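Local structure of Thiol:disulfide interchange protein DsbA (Neisseria meningitidis MC58, 3HZ8) at residues A[93-98]-A[104-109]; A[113-116]-A[121-124]; A[33-38]-A[64-69]; A[81-86]-A[128-133]; A[41-46]-A[87-92]. The protein probably introduces disulfide bonds into proteins folding in the periplasm, as a thiol:disulfide oxidoreductase of the DsbA subfamily of the thioredoxin family. The protein carries 1 engineered substitution. All coordinates share one frame; numbering follows the deposited sequence.

Contact 1 of 5, residues A[93-98]-A[104-109]; sequences SHIFDA and IKLQNP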
# COMPACT_ATOMS: atom_id res chain seq x y z
N SER A 93 -3.78 -11.28 -0.33
CA SER A 93 -4.21 -12.33 0.58
C SER A 93 -3.28 -13.54 0.49
O SER A 93 -2.77 -13.99 1.51
CB SER A 93 -5.64 -12.75 0.28
OG SER A 93 -6.06 -13.73 1.22
N HIS A 94 -3.06 -14.02 -0.74
CA HIS A 94 -2.18 -15.17 -1.01
C HIS A 94 -0.74 -14.90 -0.56
O HIS A 94 -0.10 -15.74 0.05
CB HIS A 94 -2.23 -15.55 -2.50
CG HIS A 94 -3.28 -16.56 -2.84
ND1 HIS A 94 -3.06 -17.60 -3.72
CD2 HIS A 94 -4.55 -16.70 -2.39
CE1 HIS A 94 -4.16 -18.34 -3.80
NE2 HIS A 94 -5.07 -17.81 -3.00
N ILE A 95 -0.23 -13.70 -0.85
CA ILE A 95 1.16 -13.38 -0.53
C ILE A 95 1.41 -13.20 0.96
O ILE A 95 2.40 -13.69 1.49
CB ILE A 95 1.64 -12.15 -1.32
CG1 ILE A 95 1.60 -12.45 -2.82
CG2 ILE A 95 3.06 -11.74 -0.92
CD1 ILE A 95 1.54 -11.24 -3.70
N PHE A 96 0.52 -12.48 1.63
CA PHE A 96 0.63 -12.36 3.08
C PHE A 96 0.59 -13.73 3.75
O PHE A 96 1.36 -13.97 4.66
CB PHE A 96 -0.46 -11.48 3.68
CG PHE A 96 -0.16 -10.00 3.62
CD1 PHE A 96 0.97 -9.47 4.24
CD2 PHE A 96 -1.02 -9.16 2.96
CE1 PHE A 96 1.21 -8.10 4.19
CE2 PHE A 96 -0.78 -7.79 2.89
CZ PHE A 96 0.34 -7.27 3.51
N ASP A 97 -0.30 -14.62 3.29
CA ASP A 97 -0.37 -15.97 3.87
C ASP A 97 0.96 -16.71 3.66
O ASP A 97 1.56 -17.20 4.62
CB ASP A 97 -1.53 -16.79 3.31
CG ASP A 97 -1.67 -18.12 4.02
OD1 ASP A 97 -1.20 -19.14 3.49
OD2 ASP A 97 -2.20 -18.14 5.15
N ALA A 98 1.43 -16.74 2.42
CA ALA A 98 2.71 -17.38 2.09
C ALA A 98 3.88 -16.89 2.95
O ALA A 98 4.66 -17.70 3.45
CB ALA A 98 3.02 -17.19 0.63
N ILE A 104 7.35 -18.84 3.58
CA ILE A 104 8.03 -18.99 2.29
C ILE A 104 8.94 -17.80 2.01
O ILE A 104 8.56 -16.64 2.26
CB ILE A 104 7.04 -19.16 1.13
CG1 ILE A 104 6.11 -20.35 1.37
CG2 ILE A 104 7.78 -19.36 -0.20
CD1 ILE A 104 5.05 -20.48 0.34
N LYS A 105 10.13 -18.07 1.48
CA LYS A 105 11.10 -17.01 1.20
C LYS A 105 10.88 -16.38 -0.17
O LYS A 105 11.70 -16.50 -1.08
CB LYS A 105 12.52 -17.51 1.37
CG LYS A 105 12.82 -17.88 2.82
CD LYS A 105 14.14 -18.61 2.95
CE LYS A 105 14.34 -19.08 4.39
NZ LYS A 105 14.48 -17.93 5.32
N LEU A 106 9.77 -15.66 -0.28
CA LEU A 106 9.44 -14.96 -1.51
C LEU A 106 10.41 -13.82 -1.85
O LEU A 106 10.38 -13.29 -2.96
CB LEU A 106 7.98 -14.48 -1.51
CG LEU A 106 6.87 -15.54 -1.40
CD1 LEU A 106 5.51 -14.84 -1.43
CD2 LEU A 106 6.97 -16.58 -2.51
N GLN A 107 11.28 -13.44 -0.91
CA GLN A 107 12.30 -12.42 -1.20
C GLN A 107 13.44 -12.97 -2.06
O GLN A 107 14.30 -12.21 -2.54
CB GLN A 107 12.86 -11.80 0.09
CG GLN A 107 13.66 -12.76 0.97
CD GLN A 107 12.81 -13.53 1.97
OE1 GLN A 107 11.62 -13.75 1.77
NE2 GLN A 107 13.43 -13.93 3.07
N ASN A 108 13.45 -14.30 -2.24
CA ASN A 108 14.44 -14.96 -3.09
C ASN A 108 13.84 -15.20 -4.47
O ASN A 108 12.92 -16.00 -4.59
CB ASN A 108 14.86 -16.30 -2.47
CG ASN A 108 15.77 -17.16 -3.38
OD1 ASN A 108 15.89 -16.94 -4.60
ND2 ASN A 108 16.39 -18.17 -2.79
N PRO A 109 14.35 -14.51 -5.51
CA PRO A 109 13.75 -14.61 -6.85
C PRO A 109 13.53 -16.04 -7.36
O PRO A 109 12.55 -16.28 -8.06
CB PRO A 109 14.74 -13.85 -7.73
CG PRO A 109 15.32 -12.85 -6.82
CD PRO A 109 15.49 -13.56 -5.52
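The carbonyl oxygen A98 O, near the C-terminal end of helix 88-101, accepts a hydrogen bond from I104 N at 2.9 Å, nearly straight at the hydrogen (166°). The pair closes a helix-to-loop return within the all-helical part that DsbA proteins add to the thioredoxin fold, and the chain then runs on toward helix 109-118. Next to this bond the contact is apolar. The extended I104 side chain runs beside A98, its CD1 3.9 Å from A98 CB. L106 completes the fit: CG is anti to its own carbonyl carbon (chi1 -61°), and the extended branch carries CD1 between two helix residues one turn apart. That single methyl lies 4.0 Å from A98 CB and the same distance from I95 CG2, while the I95 and L106 side chains pass at a slant. W115 of helix 109-118 packs on I95, A98 and L106 together, and L76 and V80 of helix 71-83 also cover I95, which explains why the touching groups are mostly buried. Farther along the loop a type I turn from K105 to N108 leads into the next helix, where N108 takes the N-cap position and its OD1 accepts from E110 N.

Contact 2 of 5, residues A[113-116]-A[121-124]; sequences KKWL and AFDG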
# COMPACT_ATOMS: atom_id res chain seq x y z
N LYS A 113 9.68 -16.92 -8.24
CA LYS A 113 9.24 -17.19 -9.61
C LYS A 113 8.51 -18.54 -9.74
O LYS A 113 7.49 -18.63 -10.43
CB LYS A 113 10.41 -17.09 -10.60
CG LYS A 113 10.94 -15.65 -10.74
CD LYS A 113 12.08 -15.52 -11.76
CE LYS A 113 13.35 -16.18 -11.23
NZ LYS A 113 14.61 -15.61 -11.83
N LYS A 114 9.02 -19.57 -9.07
CA LYS A 114 8.35 -20.87 -9.03
C LYS A 114 6.97 -20.74 -8.38
O LYS A 114 5.98 -21.25 -8.91
CB LYS A 114 9.21 -21.91 -8.30
CG LYS A 114 8.54 -23.27 -8.08
CD LYS A 114 9.31 -24.11 -7.06
CE LYS A 114 8.65 -25.47 -6.82
NZ LYS A 114 7.37 -25.37 -6.07
N TRP A 115 6.92 -20.06 -7.24
CA TRP A 115 5.67 -19.84 -6.51
C TRP A 115 4.63 -19.11 -7.38
O TRP A 115 3.47 -19.52 -7.48
CB TRP A 115 5.94 -19.08 -5.21
CG TRP A 115 4.74 -18.93 -4.32
CD1 TRP A 115 4.27 -19.83 -3.41
CD2 TRP A 115 3.86 -17.80 -4.26
NE1 TRP A 115 3.14 -19.34 -2.79
CE2 TRP A 115 2.87 -18.09 -3.30
CE3 TRP A 115 3.81 -16.57 -4.93
CZ2 TRP A 115 1.84 -17.19 -2.98
CZ3 TRP A 115 2.77 -15.68 -4.62
CH2 TRP A 115 1.81 -16.00 -3.66
N LEU A 116 5.06 -18.03 -8.03
CA LEU A 116 4.15 -17.27 -8.88
C LEU A 116 3.58 -18.13 -10.01
O LEU A 116 2.39 -18.08 -10.29
CB LEU A 116 4.83 -16.03 -9.46
CG LEU A 116 5.00 -14.83 -8.53
CD1 LEU A 116 5.78 -13.74 -9.27
CD2 LEU A 116 3.62 -14.31 -8.08
N ALA A 121 -5.46 -18.80 -8.12
CA ALA A 121 -6.53 -18.07 -7.40
C ALA A 121 -6.51 -16.61 -7.82
O ALA A 121 -7.55 -15.94 -7.82
CB ALA A 121 -6.38 -18.18 -5.92
N PHE A 122 -5.31 -16.14 -8.13
CA PHE A 122 -5.08 -14.98 -8.96
C PHE A 122 -4.18 -15.44 -10.11
O PHE A 122 -3.62 -16.55 -10.05
CB PHE A 122 -4.45 -13.83 -8.15
CG PHE A 122 -3.04 -14.12 -7.67
CD1 PHE A 122 -2.82 -14.85 -6.51
CD2 PHE A 122 -1.95 -13.62 -8.36
CE1 PHE A 122 -1.52 -15.10 -6.05
CE2 PHE A 122 -0.65 -13.85 -7.91
CZ PHE A 122 -0.43 -14.61 -6.75
N ASP A 123 -4.04 -14.61 -11.14
CA ASP A 123 -3.28 -14.96 -12.34
C ASP A 123 -1.77 -14.92 -12.08
O ASP A 123 -1.09 -13.96 -12.45
CB ASP A 123 -3.67 -14.03 -13.51
CG ASP A 123 -3.29 -14.59 -14.88
OD1 ASP A 123 -2.29 -15.34 -15.02
OD2 ASP A 123 -4.00 -14.24 -15.86
N GLY A 124 -1.27 -15.98 -11.44
CA GLY A 124 0.16 -16.08 -11.13
C GLY A 124 1.10 -15.92 -12.32
O GLY A 124 2.16 -15.28 -12.21
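W115 brings CZ3 and CH2 of its six-membered ring to the tip carbon of F122: CZ3 is 4.0 Å and CH2 4.1 Å from F122 CZ. Relative to the phenyl ring, W115 CZ3 is at the edge and in its plane, and the two side chains cross at about a right angle. The first torsion of F122 puts CG between the backbone N and the carbonyl carbon (chi1 67°), which turns the ring back toward helix 109-118. L116 adds CD2 at the same ring edge, 4.3 Å from F122 CZ. Beside this apolar meeting the backbones come close. G124, the first residue of helix 124-132, brings CA to 3.1 Å from L116 O in a bent C-H...O contact, 129° at the hydrogen, and having no side chain it leaves room for that approach. D123 caps the new helix, its OD1 accepting from K126 N. The two segments thus form a tight helix-loop-helix corner in the helical part of DsbA, with A91 of helix 88-101 and V127 covering F122. No conventional hydrogen bond joins the two segments, so between them the contact rests on apolar packing, probably helped by the C-H...O approach.

Contact 3 of 5, residues A[33-38]-A[64-69]; sequences GYFCPH and VVWQKE
F35 has chi1 of 47°, CG lying between backbone N and carbonyl carbon, whereas W66 has CG anti to its carbonyl carbon (chi1 -75°); these turns bring phenyl and indole together. F35 CZ is the touching atom for both partners: W66 CZ3 lies 4.0 Å from it and V64 CG2 4.1 Å. The valine methyl comes to the phenyl edge, near its plane, and F35 crosses each of the two side chains at roughly a right angle. The same methyl, V64 CG2, also lies 3.6 Å above the middle of the W66 ring, so one methyl touches both aromatic groups. Behind the phenyl, G33 CA covers one face, offset toward the rim. W66 NE1 is hydrogen-bonded to I152 O. A type I turn from G33 to C36 carries F35 and runs into the CxxC helix start of the thioredoxin fold; C36 is the N-cap, and its disulfide with C39 is predicted to be the redox-active one. V155, very probably the engineered residue, touches C36, V64 and W66. With no polar bond across it, the contact makes an apolar shoulder beside the disulfide, consistent with the hydrophobic surface around the active site in DsbA relatives.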
# COMPACT_ATOMS: atom_id res chain seq x y z
N GLY A 33 4.72 -3.95 4.22
CA GLY A 33 5.66 -4.98 3.78
C GLY A 33 4.91 -6.31 3.81
O GLY A 33 4.05 -6.51 4.67
N TYR A 34 5.24 -7.21 2.88
CA TYR A 34 4.58 -8.53 2.87
C TYR A 34 5.00 -9.43 4.06
O TYR A 34 4.31 -10.41 4.37
CB TYR A 34 4.84 -9.25 1.55
CG TYR A 34 4.04 -8.75 0.38
CD1 TYR A 34 2.65 -8.71 0.42
CD2 TYR A 34 4.67 -8.35 -0.80
CE1 TYR A 34 1.89 -8.29 -0.68
CE2 TYR A 34 3.93 -7.92 -1.91
CZ TYR A 34 2.54 -7.88 -1.84
OH TYR A 34 1.81 -7.47 -2.95
N PHE A 35 6.10 -9.09 4.72
CA PHE A 35 6.60 -9.85 5.89
C PHE A 35 5.92 -9.44 7.18
O PHE A 35 6.24 -9.97 8.24
CB PHE A 35 8.09 -9.54 6.08
CG PHE A 35 8.39 -8.06 6.01
CD1 PHE A 35 8.01 -7.22 7.05
CD2 PHE A 35 9.01 -7.50 4.89
CE1 PHE A 35 8.23 -5.85 7.00
CE2 PHE A 35 9.22 -6.13 4.82
CZ PHE A 35 8.84 -5.30 5.87
N CYS A 36 5.04 -8.44 7.10
CA CYS A 36 4.58 -7.68 8.27
C CYS A 36 3.23 -8.20 8.82
O CYS A 36 2.20 -8.04 8.18
CB CYS A 36 4.51 -6.20 7.83
SG CYS A 36 3.53 -5.03 8.79
N PRO A 37 3.25 -8.84 10.02
CA PRO A 37 1.98 -9.35 10.53
C PRO A 37 0.87 -8.32 10.72
O PRO A 37 -0.28 -8.62 10.41
CB PRO A 37 2.37 -10.00 11.86
CG PRO A 37 3.81 -10.39 11.66
CD PRO A 37 4.37 -9.22 10.90
N HIS A 38 1.20 -7.13 11.21
CA HIS A 38 0.15 -6.13 11.40
C HIS A 38 -0.40 -5.66 10.06
O HIS A 38 -1.58 -5.32 9.95
CB HIS A 38 0.64 -4.98 12.28
CG HIS A 38 0.65 -5.31 13.74
ND1 HIS A 38 -0.16 -6.28 14.28
CD2 HIS A 38 1.36 -4.79 14.77
CE1 HIS A 38 0.05 -6.36 15.58
NE2 HIS A 38 0.96 -5.46 15.90
N VAL A 64 7.72 -0.95 1.43
CA VAL A 64 8.96 -0.33 1.92
C VAL A 64 10.20 -1.10 1.45
O VAL A 64 10.13 -2.30 1.17
CB VAL A 64 8.98 -0.17 3.48
CG1 VAL A 64 7.93 0.84 3.93
CG2 VAL A 64 8.85 -1.52 4.20
N VAL A 65 11.33 -0.40 1.35
CA VAL A 65 12.61 -1.05 1.06
C VAL A 65 13.62 -0.57 2.10
O VAL A 65 14.06 0.58 2.05
CB VAL A 65 13.10 -0.79 -0.39
CG1 VAL A 65 14.46 -1.45 -0.64
CG2 VAL A 65 12.05 -1.25 -1.40
N TRP A 66 13.94 -1.45 3.04
CA TRP A 66 14.77 -1.10 4.20
C TRP A 66 16.16 -1.75 4.13
O TRP A 66 17.02 -1.47 4.95
CB TRP A 66 14.06 -1.53 5.49
CG TRP A 66 12.92 -0.64 5.87
CD1 TRP A 66 12.77 0.69 5.54
CD2 TRP A 66 11.79 -0.98 6.67
NE1 TRP A 66 11.60 1.18 6.09
CE2 TRP A 66 10.98 0.18 6.78
CE3 TRP A 66 11.36 -2.17 7.28
CZ2 TRP A 66 9.78 0.19 7.50
CZ3 TRP A 66 10.18 -2.15 8.02
CH2 TRP A 66 9.40 -0.97 8.12
N GLN A 67 16.34 -2.63 3.15
CA GLN A 67 17.64 -3.26 2.89
C GLN A 67 17.63 -3.78 1.46
O GLN A 67 16.57 -3.96 0.87
CB GLN A 67 17.92 -4.39 3.91
CG GLN A 67 16.89 -5.54 3.91
CD GLN A 67 17.13 -6.59 4.98
OE1 GLN A 67 17.95 -6.40 5.89
NE2 GLN A 67 16.39 -7.70 4.89
N LYS A 68 18.82 -4.02 0.88
CA LYS A 68 18.87 -4.38 -0.54
C LYS A 68 18.09 -5.67 -0.84
O LYS A 68 17.55 -5.83 -1.93
CB LYS A 68 20.31 -4.48 -1.06
CG LYS A 68 21.07 -5.70 -0.57
CD LYS A 68 22.50 -5.76 -1.14
CE LYS A 68 23.26 -6.99 -0.65
NZ LYS A 68 24.42 -7.40 -1.54
N GLU A 69 18.04 -6.57 0.13
CA GLU A 69 17.36 -7.85 -0.04
C GLU A 69 15.85 -7.68 -0.17
O GLU A 69 15.15 -8.57 -0.64
CB GLU A 69 17.66 -8.78 1.13
CG GLU A 69 19.11 -9.25 1.19
CD GLU A 69 20.03 -8.31 1.96
OE1 GLU A 69 19.60 -7.20 2.37
OE2 GLU A 69 21.21 -8.67 2.16

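Contact 4 of 5, residues A[81-86]-A[128-133]; sequences DMAAAD and LAAYES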
# COMPACT_ATOMS: atom_id res chain seq x y z
N ASP A 81 0.45 -5.10 -8.49
CA ASP A 81 -0.26 -3.89 -8.89
C ASP A 81 -0.52 -3.89 -10.39
O ASP A 81 -1.63 -3.56 -10.83
CB ASP A 81 0.54 -2.65 -8.48
CG ASP A 81 -0.30 -1.65 -7.74
OD1 ASP A 81 -1.54 -1.84 -7.65
OD2 ASP A 81 0.29 -0.66 -7.25
N MET A 82 0.49 -4.30 -11.16
CA MET A 82 0.44 -4.34 -12.63
C MET A 82 -0.53 -5.41 -13.14
O MET A 82 -1.61 -5.11 -13.66
CB MET A 82 1.85 -4.62 -13.19
CG MET A 82 2.88 -3.53 -12.94
SD MET A 82 4.61 -3.96 -13.28
CE MET A 82 4.46 -4.52 -14.98
N ALA A 83 -0.11 -6.66 -13.01
CA ALA A 83 -0.80 -7.79 -13.62
C ALA A 83 -2.06 -8.25 -12.90
O ALA A 83 -2.91 -8.93 -13.48
CB ALA A 83 0.15 -8.93 -13.74
N ALA A 84 -2.18 -7.89 -11.63
CA ALA A 84 -3.31 -8.34 -10.84
C ALA A 84 -4.18 -7.19 -10.36
O ALA A 84 -4.88 -7.33 -9.35
CB ALA A 84 -2.84 -9.20 -9.66
N ALA A 85 -4.17 -6.07 -11.09
CA ALA A 85 -4.96 -4.90 -10.69
C ALA A 85 -6.43 -5.25 -10.40
O ALA A 85 -6.99 -4.77 -9.42
CB ALA A 85 -4.87 -3.79 -11.75
N ASP A 86 -7.02 -6.12 -11.23
CA ASP A 86 -8.45 -6.48 -11.09
C ASP A 86 -8.76 -7.46 -9.96
O ASP A 86 -9.92 -7.60 -9.55
CB ASP A 86 -9.03 -6.99 -12.42
CG ASP A 86 -10.56 -7.10 -12.40
OD1 ASP A 86 -11.22 -6.28 -11.72
OD2 ASP A 86 -11.11 -8.00 -13.07
N LEU A 128 3.89 -13.11 -12.72
CA LEU A 128 5.25 -13.48 -13.09
C LEU A 128 5.78 -12.67 -14.29
O LEU A 128 6.89 -12.15 -14.25
CB LEU A 128 5.34 -14.99 -13.37
CG LEU A 128 6.73 -15.48 -13.79
CD1 LEU A 128 7.83 -15.08 -12.79
CD2 LEU A 128 6.72 -17.00 -14.04
N ALA A 129 4.98 -12.56 -15.35
CA ALA A 129 5.35 -11.75 -16.51
C ALA A 129 5.61 -10.29 -16.13
O ALA A 129 6.56 -9.68 -16.61
CB ALA A 129 4.30 -11.84 -17.61
N ALA A 130 4.76 -9.75 -15.27
CA ALA A 130 4.94 -8.40 -14.77
C ALA A 130 6.23 -8.27 -13.97
O ALA A 130 6.94 -7.27 -14.10
CB ALA A 130 3.74 -7.97 -13.92
N TYR A 131 6.54 -9.28 -13.14
CA TYR A 131 7.78 -9.29 -12.37
C TYR A 131 8.99 -9.23 -13.30
O TYR A 131 9.96 -8.54 -13.02
CB TYR A 131 7.86 -10.53 -11.46
CG TYR A 131 9.16 -10.60 -10.67
CD1 TYR A 131 9.25 -10.07 -9.38
CD2 TYR A 131 10.31 -11.17 -11.23
CE1 TYR A 131 10.45 -10.12 -8.67
CE2 TYR A 131 11.51 -11.23 -10.52
CZ TYR A 131 11.56 -10.70 -9.24
OH TYR A 131 12.75 -10.75 -8.54
N GLU A 132 8.90 -9.94 -14.42
CA GLU A 132 10.03 -10.01 -15.34
C GLU A 132 10.14 -8.80 -16.27
O GLU A 132 11.11 -8.68 -17.01
CB GLU A 132 9.99 -11.33 -16.12
CG GLU A 132 10.15 -12.53 -15.19
CD GLU A 132 11.13 -13.57 -15.71
OE1 GLU A 132 10.77 -14.77 -15.69
OE2 GLU A 132 12.24 -13.20 -16.15
N SER A 133 9.15 -7.91 -16.21
CA SER A 133 9.12 -6.72 -17.07
C SER A 133 9.92 -5.56 -16.48
O SER A 133 10.04 -5.44 -15.25
CB SER A 133 7.68 -6.29 -17.33
OG SER A 133 7.13 -5.68 -16.17
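A130, in the last turn of helix 124-132, is the centre of the contact and meets both A83 and M82. A130 CB lies 3.7 Å from A83 CB, so the last turns of two helices meet methyl to methyl, and the CA atoms of this pair are only 5.9 Å apart. M82 lies beside them: its chain is bent at chi3 (55°), which folds CE back over A130 CB, also at 3.7 Å. M82 was modelled in two conformers, so that contact, and the very short approach of its CE to S133 OG, are doubtful in detail. Y131, next in sequence, points the opposite way and makes a cation-pi contact with R75. At the helix end S133 turns back on A130 O: S133 OG donates to it at 2.6 Å, tilted 20° from the carbonyl plane, and S133 N donates at 3.1 Å. S136 OG is also hydrogen-bonded to A130 O, and R75 NH2 to S133 O. A130 O is thus gripped within its own helix end, and the contact across is made by two alanine methyls and M82. This A83-A130 methyl contact joins the C-terminal ends of helices 71-83 and 124-132 within the helical domain inserted in the DsbA thioredoxin fold.

Contact 5 of 5, residues A[41-46]-A[87-92]; sequences HLEPVL and SKDVAN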
# COMPACT_ATOMS: atom_id res chain seq x y z
N HIS A 41 -2.94 -8.10 8.91
CA HIS A 41 -4.20 -7.92 9.63
C HIS A 41 -4.96 -6.70 9.15
O HIS A 41 -6.19 -6.72 9.09
CB HIS A 41 -3.98 -7.83 11.13
CG HIS A 41 -3.81 -9.16 11.79
ND1 HIS A 41 -2.61 -9.60 12.29
CD2 HIS A 41 -4.70 -10.16 12.01
CE1 HIS A 41 -2.76 -10.81 12.80
NE2 HIS A 41 -4.02 -11.17 12.65
N LEU A 42 -4.25 -5.61 8.86
CA LEU A 42 -4.90 -4.43 8.31
C LEU A 42 -5.52 -4.72 6.94
O LEU A 42 -6.57 -4.17 6.59
CB LEU A 42 -3.91 -3.25 8.19
CG LEU A 42 -4.37 -1.98 7.48
CD1 LEU A 42 -5.66 -1.37 8.10
CD2 LEU A 42 -3.28 -0.93 7.45
N GLU A 43 -4.85 -5.59 6.17
CA GLU A 43 -5.21 -5.84 4.77
C GLU A 43 -6.71 -6.05 4.52
O GLU A 43 -7.29 -5.29 3.74
CB GLU A 43 -4.38 -7.00 4.20
CG GLU A 43 -4.73 -7.36 2.76
CD GLU A 43 -4.42 -6.25 1.75
OE1 GLU A 43 -3.61 -5.34 2.08
OE2 GLU A 43 -4.96 -6.32 0.63
N PRO A 44 -7.34 -7.05 5.17
CA PRO A 44 -8.76 -7.26 4.89
C PRO A 44 -9.68 -6.09 5.26
O PRO A 44 -10.70 -5.86 4.60
CB PRO A 44 -9.11 -8.50 5.72
CG PRO A 44 -8.09 -8.55 6.79
CD PRO A 44 -6.83 -8.05 6.14
N VAL A 45 -9.30 -5.34 6.30
CA VAL A 45 -10.09 -4.18 6.74
C VAL A 45 -10.00 -3.06 5.71
O VAL A 45 -11.02 -2.46 5.31
CB VAL A 45 -9.61 -3.69 8.14
CG1 VAL A 45 -10.33 -2.41 8.54
CG2 VAL A 45 -9.84 -4.77 9.21
N LEU A 46 -8.77 -2.78 5.28
CA LEU A 46 -8.52 -1.67 4.38
C LEU A 46 -9.05 -1.98 2.98
O LEU A 46 -9.64 -1.12 2.34
CB LEU A 46 -7.02 -1.32 4.33
CG LEU A 46 -6.60 -0.18 3.41
CD1 LEU A 46 -7.30 1.15 3.70
CD2 LEU A 46 -5.07 -0.00 3.43
N SER A 87 -7.74 -8.15 -9.45
CA SER A 87 -7.94 -8.98 -8.26
C SER A 87 -6.72 -8.91 -7.34
O SER A 87 -6.16 -9.93 -6.94
CB SER A 87 -8.31 -10.42 -8.62
OG SER A 87 -9.71 -10.58 -8.71
N LYS A 88 -6.34 -7.68 -7.01
CA LYS A 88 -5.25 -7.41 -6.08
C LYS A 88 -5.52 -8.01 -4.70
O LYS A 88 -4.60 -8.47 -4.01
CB LYS A 88 -5.02 -5.91 -6.00
CG LYS A 88 -3.80 -5.47 -5.22
CD LYS A 88 -3.64 -3.97 -5.29
CE LYS A 88 -2.39 -3.50 -4.57
NZ LYS A 88 -2.20 -2.04 -4.75
N ASP A 89 -6.79 -8.03 -4.29
CA ASP A 89 -7.13 -8.49 -2.95
C ASP A 89 -6.80 -9.95 -2.69
O ASP A 89 -6.24 -10.28 -1.65
CB ASP A 89 -8.59 -8.17 -2.62
CG ASP A 89 -8.86 -6.68 -2.61
OD1 ASP A 89 -7.88 -5.90 -2.59
OD2 ASP A 89 -10.04 -6.30 -2.62
N VAL A 90 -7.15 -10.81 -3.66
CA VAL A 90 -6.79 -12.23 -3.64
C VAL A 90 -5.27 -12.42 -3.63
O VAL A 90 -4.73 -13.21 -2.88
CB VAL A 90 -7.41 -12.98 -4.86
CG1 VAL A 90 -7.18 -14.48 -4.75
CG2 VAL A 90 -8.91 -12.66 -4.99
N ALA A 91 -4.59 -11.67 -4.51
CA ALA A 91 -3.12 -11.76 -4.63
C ALA A 91 -2.43 -11.40 -3.30
O ALA A 91 -1.62 -12.17 -2.78
CB ALA A 91 -2.62 -10.89 -5.75
N ASN A 92 -2.79 -10.25 -2.74
CA ASN A 92 -2.24 -9.83 -1.47
C ASN A 92 -2.54 -10.80 -0.35
O ASN A 92 -1.66 -11.12 0.45
CB ASN A 92 -2.75 -8.45 -1.11
CG ASN A 92 -2.08 -7.36 -1.91
OD1 ASN A 92 -1.07 -7.59 -2.59
ND2 ASN A 92 -2.62 -6.16 -1.81
O HOH W 1 -6.76 -8.38 0.37
O HOH W 2 -5.39 -5.61 -1.62
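The carboxylate of E43 and the amide of N92 stand almost perpendicular, their planes 86° apart, and the two side chains cross at about a right angle. E43 has CG anti to the backbone N (chi1 178°) and then bends at chi2, which swings OE2 to the neighbouring helix. There N92 ND2 gives E43 OE2 a weak hydrogen bond, long at 3.4 Å though fairly straight (157°). N92 CB is nearly as close, 3.5 Å from E43 OE2. One water donates to E43 OE2 at 2.7 Å and to the backbone D89 O. A second accepts from N92 ND2 at 2.8 Å and donates to D89 OD1 at 2.7 Å; its link to E43 OE2 is too short to be trusted in detail. This water lies between two acidic groups whose nearest oxygens, E43 OE2 and D89 OD1, are 4.4 Å apart. N92 OD1 is hydrogen-bonded to Y34 OH, which together with the bonds of ND2 would fix the amide's rotation. The pairing joins helix 37-50, kinked at P44, capped by C36 and holding C39, both near E43 without touching it, to the first turns of helix 88-101 in the inserted helical domain, the two-domain architecture of DsbA.

Contacts 1 and 2 are the more buried pair, closing successive corners round helix 109-118; W115 serves both, and apolar packing dominates, with one backbone hydrogen bond across contact 1 and none across contact 2. Contact 4, partly buried, spans a longer chain separation, adds a methionine to an alanine pair, and meets contact 2 where L128 touches K113 and L116. Contact 3, in the loop leading into helix 37-50, is a partly buried aromatic-valine cluster; contact 5, on that helix and near the cysteines without touching them, is a water-bridged acid-amide junction. They meet through Y34 OH and N92 OD1. Contact 5 shares helix 88-101 with contact 1, and is tied to contact 4 by the D81-K88 salt bridge.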